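Local atomic coordinates of gamma-glutamyl-gamma-aminobutyraldehyde dehydrogenase (Burkholderia cenocepacia, PDB entry 4LIH), a protein that probably oxidises aldehydes, gamma-glutamyl-gamma-aminobutyraldehyde among them, to the corresponding carboxylic acids with NAD(P)+ as electron acceptor. Residues G312-K322 / L412-A423; M348-L357 / G385-V393. All coordinates share one frame; numbering follows the deposited sequence. Where two conformers were deposited one is given.

How the interactions relate
Followed from the N terminus, the chain first passes through 312-322, the first side of interaction 1, and continues into helix 319-333. It then enters 348-357, at the start of helix 354-370, and returns through 385-393 to complete interaction 2, closing the shorter loop. The longer loop closes only when strand 411-417 reaches strand 314-318, so interaction 2 is nested inside interaction 1. Strand 388-395 borders strand 411-417 in the same sheet; Leu412 N probably donates to Thr392 O, and Val414 packs on Val393. The nested contact thus ties the entry to helix 354-370 to the sheet whose parallel strands interaction 1 joins.

Interaction 1. Residues G312-K322 / L412-A423; sequences GSRLLVHRDIK and LSVIVFDDVDEA
Arg319 and Asp418 meet just beyond the ends of two parallel strands, in a side-on salt bridge of two nitrogens to two oxygens. Arg319 NE donates to Asp418 OD1 at 2.8 Å, nearly straight at 173°, while Arg319 NH2 reaches Asp418 OD2 at 3.0 Å. Each oxygen is met on its syn side, and both bonds lie close to the guanidinium plane. Over a face of that guanidinium sits Val416 CG2, so the pair is backed by an apolar methyl. Lys322 crosses the same valine with its aliphatic chain, CD lying 3.8 Å from Val416 CG2, before its amine salt-bridges Glu395.

One residue back, at the end of the strand, His318 turns a ring edge toward the face of Phe417 in an offset edge-to-face pair, planes 80° apart, and its CB adds a CH-pi contact over that face. Ala423 CB lies over the opposite face, and the aromatic ring is thereby sandwiched. Phe417 CG sits between its backbone N and carbonyl carbon (chi1 67°), which swings the ring back against the neighbouring strand. Leu316 shares this side of the sheet, its CD1 lying 4.0 Å from Ile415 CD1.

The parallel ladder sets the register that puts His318 beside Phe417 and Leu316 beside Ile415. Among its bonds, Leu315 N donates to Ser413 O at 2.8 Å and Arg319 N to Phe417 O at 3.0 Å. Helices follow, one directly at Arg319, the other after the short loop of Asp418 and Asp419: His318 ND1 caps the first by accepting from Asp320 N, and Asp419 and Glu422 form a capping box at the second. This parallel pairing, with a helix following each strand and Leu329 of helix 319-333 packed on Leu412 and Val414, is consistent with the alpha/beta architecture of the aldehyde dehydrogenase family.

Interaction 2. Residues M348-L357 / G385-V393; sequences MGAIVDGIQL and GGFYVEPTV
Phe387 and Ile351 supply the direct hydrogen bond of this contact: Ile351 N donates to Phe387 O at 2.6 Å, with an angle of 145° at the hydrogen and the donor tilted from the carbonyl plane. A water extends the polar link, giving a hydrogen to Gly349 O at 2.9 Å and accepting one from Val389 N at 3.1 Å, so backbone groups too far apart to pair directly are bridged.

The aromatic contacts centre on Phe387, whose ring lies flat against the start of helix 354-370. Asp353 CA and Gly354 CA both make CH-pi contacts over one face, and Gly354 N sits above the ring, 3.6 Å from Phe387 CE1. Phe387 CG lies anti to the carbonyl carbon (chi1 -51°), which brings the ring under the turn where Asp353 caps the helix, its OD1 accepting from Gln356 N; the other carboxylate oxygen salt-bridges Lys203. Tyr388 leaves its backbone away from 348-357, yet its ring touches Ala350 CB with CE1 at 3.7 Å, and its hydroxyl is hydrogen-bonded to Ile51 O.

Apolar contacts fill the rest. Leu357 branches over two neighbours: CD2 meets the edge of the Phe387 ring and its CB, while CD1 lies 3.9 Å from Val389 CB as the two side chains slide past each other. Val389 CG1 in turn crosses Ile351 CG1 at 3.8 Å. Further along, Met348 bends at its second and third torsions and lays its methyl, CE, against the Pro391 ring, 3.5 Å from Pro391 CD.

With one direct backbone bond, one bridging water and a broad apolar surface, 348-357 docks at the N-terminal end of strand 388-395 more by shape than by sheet-like pairing; the Phe387 face packs on backbone at the helix start, while Asp353 divides its oxygens between cap and Lys203.

Interaction 1. Residues G312-K322 / L412-A423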
loop_
_atom_site.group_PDB
_atom_site.type_symbol
_atom_site.label_atom_id
_atom_site.label_comp_id
_atom_site.label_asym_id
_atom_site.label_seq_id
_atom_site.Cartn_x
_atom_site.Cartn_y
_atom_site.Cartn_z
ATOM N N GLY A 312 -24.452 -1.031 22.050
ATOM C CA GLY A 312 -23.670 -1.384 23.257
ATOM C C GLY A 312 -24.651 -1.976 24.282
ATOM O O GLY A 312 -24.969 -1.355 25.268
ATOM N N SER A 313 -25.091 -3.205 24.025
ATOM C CA SER A 313 -26.232 -3.786 24.752
ATOM C C SER A 313 -25.806 -4.519 26.002
ATOM O O SER A 313 -26.655 -4.929 26.801
ATOM C CB SER A 313 -26.998 -4.734 23.841
ATOM O OG SER A 313 -26.109 -5.642 23.233
ATOM N N ARG A 314 -24.490 -4.716 26.173
ATOM C CA ARG A 314 -23.968 -5.248 27.430
ATOM C C ARG A 314 -23.001 -4.181 27.927
ATOM O O ARG A 314 -21.981 -3.922 27.266
ATOM C CB ARG A 314 -23.232 -6.600 27.273
ATOM C CG ARG A 314 -24.090 -7.698 26.771
ATOM C CD ARG A 314 -23.405 -9.046 26.661
ATOM N NE ARG A 314 -22.397 -9.092 25.638
ATOM C CZ ARG A 314 -21.228 -9.760 25.698
ATOM N NH1 ARG A 314 -20.858 -10.457 26.755
ATOM N NH2 ARG A 314 -20.410 -9.722 24.660
ATOM N N LEU A 315 -23.380 -3.508 29.016
ATOM C CA LEU A 315 -22.487 -2.585 29.726
ATOM C C LEU A 315 -21.841 -3.317 30.877
ATOM O O LEU A 315 -22.494 -3.689 31.850
ATOM C CB LEU A 315 -23.249 -1.372 30.247
ATOM C CG LEU A 315 -22.326 -0.386 30.961
ATOM C CD1 LEU A 315 -21.673 0.529 29.951
ATOM C CD2 LEU A 315 -23.040 0.391 32.057
ATOM N N LEU A 316 -20.545 -3.547 30.734
ATOM C CA LEU A 316 -19.747 -4.216 31.726
ATOM C C LEU A 316 -19.062 -3.119 32.536
ATOM O O LEU A 316 -18.288 -2.321 31.976
ATOM C CB LEU A 316 -18.687 -5.069 31.059
ATOM C CG LEU A 316 -19.050 -6.471 30.592
ATOM C CD1 LEU A 316 -20.274 -6.501 29.720
ATOM C CD2 LEU A 316 -17.892 -7.157 29.859
ATOM N N VAL A 317 -19.325 -3.089 33.835
ATOM C CA VAL A 317 -18.830 -2.021 34.697
ATOM C C VAL A 317 -18.146 -2.584 35.934
ATOM O O VAL A 317 -18.634 -3.504 36.554
ATOM C CB VAL A 317 -19.974 -1.077 35.101
ATOM C CG1 VAL A 317 -21.071 -1.812 35.829
ATOM C CG2 VAL A 317 -19.452 0.088 35.923
ATOM N N HIS A 318 -17.010 -2.023 36.295
ATOM C CA HIS A 318 -16.254 -2.527 37.428
ATOM C C HIS A 318 -17.002 -2.228 38.730
ATOM O O HIS A 318 -17.543 -1.155 38.911
ATOM C CB HIS A 318 -14.856 -1.892 37.455
ATOM C CG HIS A 318 -13.913 -2.549 38.405
ATOM N ND1 HIS A 318 -13.964 -2.346 39.772
ATOM C CD2 HIS A 318 -12.846 -3.350 38.187
ATOM C CE1 HIS A 318 -13.005 -3.044 40.354
ATOM N NE2 HIS A 318 -12.311 -3.662 39.415
ATOM N N ARG A 319 -17.013 -3.185 39.643
ATOM C CA ARG A 319 -17.733 -3.036 40.930
ATOM C C ARG A 319 -17.465 -1.727 41.663
ATOM O O ARG A 319 -18.383 -1.148 42.261
ATOM C CB ARG A 319 -17.403 -4.218 41.854
ATOM C CG ARG A 319 -18.378 -4.361 43.025
ATOM C CD ARG A 319 -18.078 -5.587 43.875
ATOM N NE ARG A 319 -18.042 -6.819 43.089
ATOM C CZ ARG A 319 -19.109 -7.491 42.668
ATOM N NH1 ARG A 319 -20.333 -7.083 42.941
ATOM N NH2 ARG A 319 -18.948 -8.604 41.975
ATOM N N ASP A 320 -16.218 -1.257 41.594
ATOM C CA ASP A 320 -15.750 -0.112 42.338
ATOM C C ASP A 320 -16.488 1.150 41.932
ATOM O O ASP A 320 -16.713 2.016 42.757
ATOM C CB ASP A 320 -14.230 0.105 42.133
ATOM C CG ASP A 320 -13.362 -0.869 42.932
ATOM O OD1 ASP A 320 -13.897 -1.711 43.677
ATOM O OD2 ASP A 320 -12.130 -0.793 42.804
ATOM N N ILE A 321 -16.842 1.264 40.651
ATOM C CA ILE A 321 -17.517 2.455 40.141
ATOM C C ILE A 321 -18.984 2.199 39.785
ATOM O O ILE A 321 -19.669 3.106 39.308
ATOM C CB ILE A 321 -16.787 3.046 38.918
ATOM C CG1 ILE A 321 -16.662 2.023 37.774
ATOM C CG2 ILE A 321 -15.411 3.566 39.328
ATOM C CD1 ILE A 321 -16.413 2.688 36.430
ATOM N N LYS A 322 -19.472 0.999 40.051
ATOM C CA LYS A 322 -20.818 0.597 39.560
ATOM C C LYS A 322 -21.974 1.464 40.071
ATOM O O LYS A 322 -22.851 1.867 39.287
ATOM C CB LYS A 322 -21.102 -0.888 39.821
ATOM C CG LYS A 322 -22.456 -1.323 39.241
ATOM C CD LYS A 322 -22.765 -2.806 39.375
ATOM C CE LYS A 322 -22.987 -3.231 40.821
ATOM N NZ LYS A 322 -24.389 -3.108 41.279
ATOM N N LEU A 412 -30.855 -2.380 27.842
ATOM C CA LEU A 412 -29.488 -2.525 28.246
ATOM C C LEU A 412 -29.340 -3.539 29.368
ATOM O O LEU A 412 -30.119 -3.529 30.361
ATOM C CB LEU A 412 -28.954 -1.185 28.747
ATOM C CG LEU A 412 -27.452 -1.173 29.145
ATOM C CD1 LEU A 412 -26.528 -1.358 27.945
ATOM C CD2 LEU A 412 -27.095 0.117 29.824
ATOM N N SER A 413 -28.306 -4.376 29.241
ATOM C CA SER A 413 -27.895 -5.341 30.260
ATOM C C SER A 413 -26.618 -4.825 30.921
ATOM O O SER A 413 -25.561 -4.733 30.275
ATOM C CB SER A 413 -27.645 -6.729 29.638
ATOM O OG SER A 413 -28.853 -7.345 29.246
ATOM N N VAL A 414 -26.728 -4.460 32.198
ATOM C CA VAL A 414 -25.614 -4.017 33.000
ATOM C C VAL A 414 -25.028 -5.208 33.779
ATOM O O VAL A 414 -25.725 -5.874 34.561
ATOM C CB VAL A 414 -26.016 -2.908 34.001
ATOM C CG1 VAL A 414 -24.823 -2.500 34.838
ATOM C CG2 VAL A 414 -26.549 -1.691 33.273
ATOM N N ILE A 415 -23.728 -5.440 33.580
ATOM C CA ILE A 415 -23.029 -6.628 34.113
ATOM C C ILE A 415 -21.841 -6.141 34.903
ATOM O O ILE A 415 -21.071 -5.345 34.399
ATOM C CB ILE A 415 -22.537 -7.566 32.968
ATOM C CG1 ILE A 415 -23.747 -8.071 32.181
ATOM C CG2 ILE A 415 -21.643 -8.693 33.531
ATOM C CD1 ILE A 415 -23.468 -8.705 30.831
ATOM N N VAL A 416 -21.705 -6.602 36.145
ATOM C CA VAL A 416 -20.609 -6.179 37.010
ATOM C C VAL A 416 -19.428 -7.133 36.918
ATOM O O VAL A 416 -19.624 -8.323 36.723
ATOM C CB VAL A 416 -21.068 -6.091 38.484
ATOM C CG1 VAL A 416 -21.319 -7.487 39.068
ATOM C CG2 VAL A 416 -20.006 -5.375 39.291
ATOM N N PHE A 417 -18.210 -6.618 37.053
ATOM C CA PHE A 417 -17.053 -7.470 37.100
ATOM C C PHE A 417 -16.045 -6.935 38.088
ATOM O O PHE A 417 -16.119 -5.765 38.511
ATOM C CB PHE A 417 -16.403 -7.583 35.728
ATOM C CG PHE A 417 -15.783 -6.302 35.234
ATOM C CD1 PHE A 417 -14.435 -6.027 35.453
ATOM C CD2 PHE A 417 -16.535 -5.395 34.475
ATOM C CE1 PHE A 417 -13.865 -4.874 34.959
ATOM C CE2 PHE A 417 -15.961 -4.233 33.974
ATOM C CZ PHE A 417 -14.641 -3.965 34.221
ATOM N N ASP A 418 -15.123 -7.807 38.463
ATOM C CA ASP A 418 -14.143 -7.502 39.520
ATOM C C ASP A 418 -12.750 -7.245 38.992
ATOM O O ASP A 418 -11.937 -6.603 39.642
ATOM C CB ASP A 418 -14.103 -8.628 40.555
ATOM C CG ASP A 418 -15.305 -8.609 41.441
ATOM O OD1 ASP A 418 -15.464 -7.681 42.278
ATOM O OD2 ASP A 418 -16.133 -9.498 41.288
ATOM N N ASP A 419 -12.452 -7.734 37.805
ATOM C CA ASP A 419 -11.167 -7.422 37.214
ATOM C C ASP A 419 -11.209 -7.529 35.707
ATOM O O ASP A 419 -12.119 -8.164 35.121
ATOM C CB ASP A 419 -10.094 -8.332 37.769
ATOM C CG ASP A 419 -10.327 -9.767 37.417
ATOM O OD1 ASP A 419 -9.872 -10.191 36.325
ATOM O OD2 ASP A 419 -10.962 -10.457 38.250
ATOM N N VAL A 420 -10.211 -6.894 35.104
ATOM C CA VAL A 420 -10.208 -6.644 33.682
ATOM C C VAL A 420 -10.198 -7.933 32.874
ATOM O O VAL A 420 -10.885 -8.034 31.856
ATOM C CB VAL A 420 -9.044 -5.700 33.289
ATOM C CG1 VAL A 420 -7.688 -6.313 33.623
ATOM C CG2 VAL A 420 -9.149 -5.296 31.805
ATOM N N ASP A 421 -9.444 -8.937 33.314
ATOM C CA ASP A 421 -9.408 -10.192 32.545
ATOM C C ASP A 421 -10.782 -10.869 32.524
ATOM O O ASP A 421 -11.188 -11.427 31.511
ATOM C CB ASP A 421 -8.346 -11.131 33.088
ATOM C CG ASP A 421 -6.947 -10.588 32.888
ATOM O OD1 ASP A 421 -6.687 -9.932 31.851
ATOM O OD2 ASP A 421 -6.092 -10.833 33.761
ATOM N N GLU A 422 -11.487 -10.817 33.649
ATOM C CA GLU A 422 -12.880 -11.264 33.725
ATOM C C GLU A 422 -13.745 -10.494 32.712
ATOM O O GLU A 422 -14.595 -11.090 32.051
ATOM C CB GLU A 422 -13.419 -11.009 35.133
ATOM C CG GLU A 422 -14.880 -11.312 35.331
ATOM C CD GLU A 422 -15.387 -10.980 36.727
ATOM O OE1 GLU A 422 -14.720 -10.279 37.515
ATOM O OE2 GLU A 422 -16.499 -11.432 37.037
ATOM N N ALA A 423 -13.547 -9.176 32.610
ATOM C CA ALA A 423 -14.408 -8.363 31.709
ATOM C C ALA A 423 -14.147 -8.794 30.276
ATOM O O ALA A 423 -15.080 -8.856 29.439
ATOM C CB ALA A 423 -14.162 -6.882 31.872
HETATM O O HOH W 1 -29.223 -6.014 26.449
#

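Interaction 2. Residues M348-L357 / G385-V393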
loop_
_atom_site.group_PDB
_atom_site.type_symbol
_atom_site.label_atom_id
_atom_site.label_comp_id
_atom_site.label_asym_id
_atom_site.label_seq_id
_atom_site.Cartn_x
_atom_site.Cartn_y
_atom_site.Cartn_z
ATOM N N MET A 348 -35.507 9.806 21.094
ATOM C CA MET A 348 -36.020 8.431 20.914
ATOM C C MET A 348 -37.328 8.475 20.146
ATOM O O MET A 348 -38.317 9.085 20.601
ATOM C CB MET A 348 -36.297 7.762 22.262
ATOM C CG MET A 348 -36.970 6.400 22.165
ATOM S SD MET A 348 -35.858 5.025 22.404
ATOM C CE MET A 348 -35.759 5.016 24.184
ATOM N N GLY A 349 -37.363 7.779 19.021
ATOM C CA GLY A 349 -38.557 7.738 18.174
ATOM C C GLY A 349 -39.358 6.462 18.370
ATOM O O GLY A 349 -39.470 5.969 19.456
ATOM N N ALA A 350 -39.919 5.957 17.298
ATOM C CA ALA A 350 -40.874 4.849 17.326
ATOM C C ALA A 350 -40.167 3.573 16.981
ATOM O O ALA A 350 -39.244 3.587 16.156
ATOM C CB ALA A 350 -41.993 5.101 16.326
ATOM N N ILE A 351 -40.617 2.477 17.585
ATOM C CA ILE A 351 -40.235 1.116 17.159
ATOM C C ILE A 351 -40.916 0.786 15.840
ATOM O O ILE A 351 -42.040 1.230 15.573
ATOM C CB ILE A 351 -40.599 0.093 18.246
ATOM C CG1 ILE A 351 -39.929 0.499 19.565
ATOM C CG2 ILE A 351 -40.218 -1.320 17.811
ATOM C CD1 ILE A 351 -38.389 0.516 19.500
ATOM N N VAL A 352 -40.258 0.012 14.982
ATOM C CA VAL A 352 -40.658 -0.010 13.569
ATOM C C VAL A 352 -42.088 -0.519 13.309
ATOM O O VAL A 352 -42.777 0.016 12.441
ATOM C CB VAL A 352 -39.654 -0.768 12.704
ATOM C CG1 VAL A 352 -39.793 -2.260 12.904
ATOM C CG2 VAL A 352 -39.844 -0.397 11.234
ATOM N N ASP A 353 -42.528 -1.518 14.074
ATOM C CA ASP A 353 -43.902 -2.030 14.012
ATOM C C ASP A 353 -44.310 -2.786 15.275
ATOM O O ASP A 353 -43.526 -2.952 16.202
ATOM C CB ASP A 353 -44.155 -2.866 12.730
ATOM C CG ASP A 353 -43.268 -4.113 12.610
ATOM O OD1 ASP A 353 -42.756 -4.663 13.601
ATOM O OD2 ASP A 353 -43.116 -4.604 11.480
ATOM N N GLY A 354 -45.559 -3.247 15.319
ATOM C CA GLY A 354 -46.075 -3.921 16.526
ATOM C C GLY A 354 -45.340 -5.207 16.813
ATOM O O GLY A 354 -45.109 -5.550 17.972
ATOM N N ILE A 355 -44.958 -5.937 15.780
ATOM C CA ILE A 355 -44.256 -7.215 15.999
ATOM C C ILE A 355 -42.883 -6.978 16.671
ATOM O O ILE A 355 -42.491 -7.718 17.603
ATOM C CB ILE A 355 -44.131 -8.031 14.690
ATOM C CG1 ILE A 355 -45.506 -8.605 14.327
ATOM C CG2 ILE A 355 -43.103 -9.152 14.810
ATOM C CD1 ILE A 355 -45.551 -9.176 12.919
ATOM N N GLN A 356 -42.171 -5.940 16.230
ATOM C CA GLN A 356 -40.906 -5.580 16.875
ATOM C C GLN A 356 -41.117 -5.092 18.299
ATOM O O GLN A 356 -40.374 -5.476 19.213
ATOM C CB GLN A 356 -40.142 -4.533 16.063
ATOM C CG GLN A 356 -39.421 -5.141 14.881
ATOM C CD GLN A 356 -38.603 -6.353 15.268
ATOM O OE1 GLN A 356 -38.613 -7.385 14.573
ATOM N NE2 GLN A 356 -37.878 -6.239 16.387
ATOM N N LEU A 357 -42.126 -4.248 18.484
ATOM C CA LEU A 357 -42.495 -3.779 19.812
ATOM C C LEU A 357 -42.773 -4.962 20.752
ATOM O O LEU A 357 -42.250 -4.998 21.881
ATOM C CB LEU A 357 -43.719 -2.829 19.726
ATOM C CG LEU A 357 -44.151 -2.242 21.069
ATOM C CD1 LEU A 357 -43.034 -1.430 21.690
ATOM C CD2 LEU A 357 -45.371 -1.349 20.902
ATOM N N GLY A 385 -51.446 5.313 18.180
ATOM C CA GLY A 385 -51.435 4.350 17.090
ATOM C C GLY A 385 -50.021 3.922 16.658
ATOM O O GLY A 385 -49.868 3.038 15.811
ATOM N N GLY A 386 -48.995 4.532 17.244
ATOM C CA GLY A 386 -47.602 4.152 16.962
ATOM C C GLY A 386 -46.983 3.293 18.054
ATOM O O GLY A 386 -47.639 2.951 19.048
ATOM N N PHE A 387 -45.702 2.964 17.880
ATOM C CA PHE A 387 -45.048 1.921 18.664
ATOM C C PHE A 387 -43.870 2.494 19.428
ATOM O O PHE A 387 -42.908 2.885 18.834
ATOM C CB PHE A 387 -44.622 0.821 17.715
ATOM C CG PHE A 387 -45.745 0.366 16.827
ATOM C CD1 PHE A 387 -46.776 -0.362 17.368
ATOM C CD2 PHE A 387 -45.812 0.744 15.506
ATOM C CE1 PHE A 387 -47.848 -0.766 16.590
ATOM C CE2 PHE A 387 -46.856 0.349 14.719
ATOM C CZ PHE A 387 -47.885 -0.387 15.247
ATOM N N TYR A 388 -43.996 2.555 20.755
ATOM C CA TYR A 388 -43.070 3.306 21.619
ATOM C C TYR A 388 -42.823 2.547 22.931
ATOM O O TYR A 388 -43.748 1.972 23.492
ATOM C CB TYR A 388 -43.633 4.677 21.943
ATOM C CG TYR A 388 -43.897 5.569 20.748
ATOM C CD1 TYR A 388 -42.895 6.367 20.196
ATOM C CD2 TYR A 388 -45.132 5.606 20.176
ATOM C CE1 TYR A 388 -43.140 7.176 19.105
ATOM C CE2 TYR A 388 -45.401 6.432 19.090
ATOM C CZ TYR A 388 -44.408 7.185 18.537
ATOM O OH TYR A 388 -44.703 8.011 17.456
ATOM N N VAL A 389 -41.574 2.544 23.382
ATOM C CA VAL A 389 -41.161 1.818 24.596
ATOM C C VAL A 389 -40.081 2.659 25.241
ATOM O O VAL A 389 -39.231 3.255 24.558
ATOM C CB VAL A 389 -40.756 0.343 24.285
ATOM C CG1 VAL A 389 -39.597 0.265 23.318
ATOM C CG2 VAL A 389 -40.456 -0.446 25.550
ATOM N N GLU A 390 -40.142 2.758 26.557
ATOM C CA GLU A 390 -39.167 3.531 27.312
ATOM C C GLU A 390 -37.740 2.968 27.191
ATOM O O GLU A 390 -37.560 1.759 27.039
ATOM C CB GLU A 390 -39.533 3.577 28.789
ATOM C CG GLU A 390 -40.821 4.291 29.131
ATOM C CD GLU A 390 -41.294 4.011 30.549
ATOM O OE1 GLU A 390 -41.063 2.899 31.076
ATOM O OE2 GLU A 390 -41.859 4.947 31.151
ATOM N N PRO A 391 -36.719 3.842 27.323
ATOM C CA PRO A 391 -35.352 3.294 27.463
ATOM C C PRO A 391 -35.224 2.527 28.774
ATOM O O PRO A 391 -35.576 3.050 29.840
ATOM C CB PRO A 391 -34.475 4.539 27.452
ATOM C CG PRO A 391 -35.358 5.602 28.027
ATOM C CD PRO A 391 -36.748 5.294 27.550
ATOM N N THR A 392 -34.744 1.283 28.683
ATOM C CA THR A 392 -34.862 0.318 29.773
ATOM C C THR A 392 -33.504 -0.247 30.146
ATOM O O THR A 392 -32.743 -0.637 29.269
ATOM C CB THR A 392 -35.793 -0.813 29.337
ATOM O OG1 THR A 392 -37.106 -0.268 29.058
ATOM C CG2 THR A 392 -35.914 -1.886 30.373
ATOM N N VAL A 393 -33.216 -0.301 31.444
ATOM C CA VAL A 393 -31.956 -0.831 31.931
ATOM C C VAL A 393 -32.229 -1.896 32.967
ATOM O O VAL A 393 -33.034 -1.673 33.866
ATOM C CB VAL A 393 -31.103 0.290 32.576
ATOM C CG1 VAL A 393 -29.776 -0.238 33.070
ATOM C CG2 VAL A 393 -30.868 1.429 31.596
HETATM O O HOH W 2 -39.611 3.961 21.503
#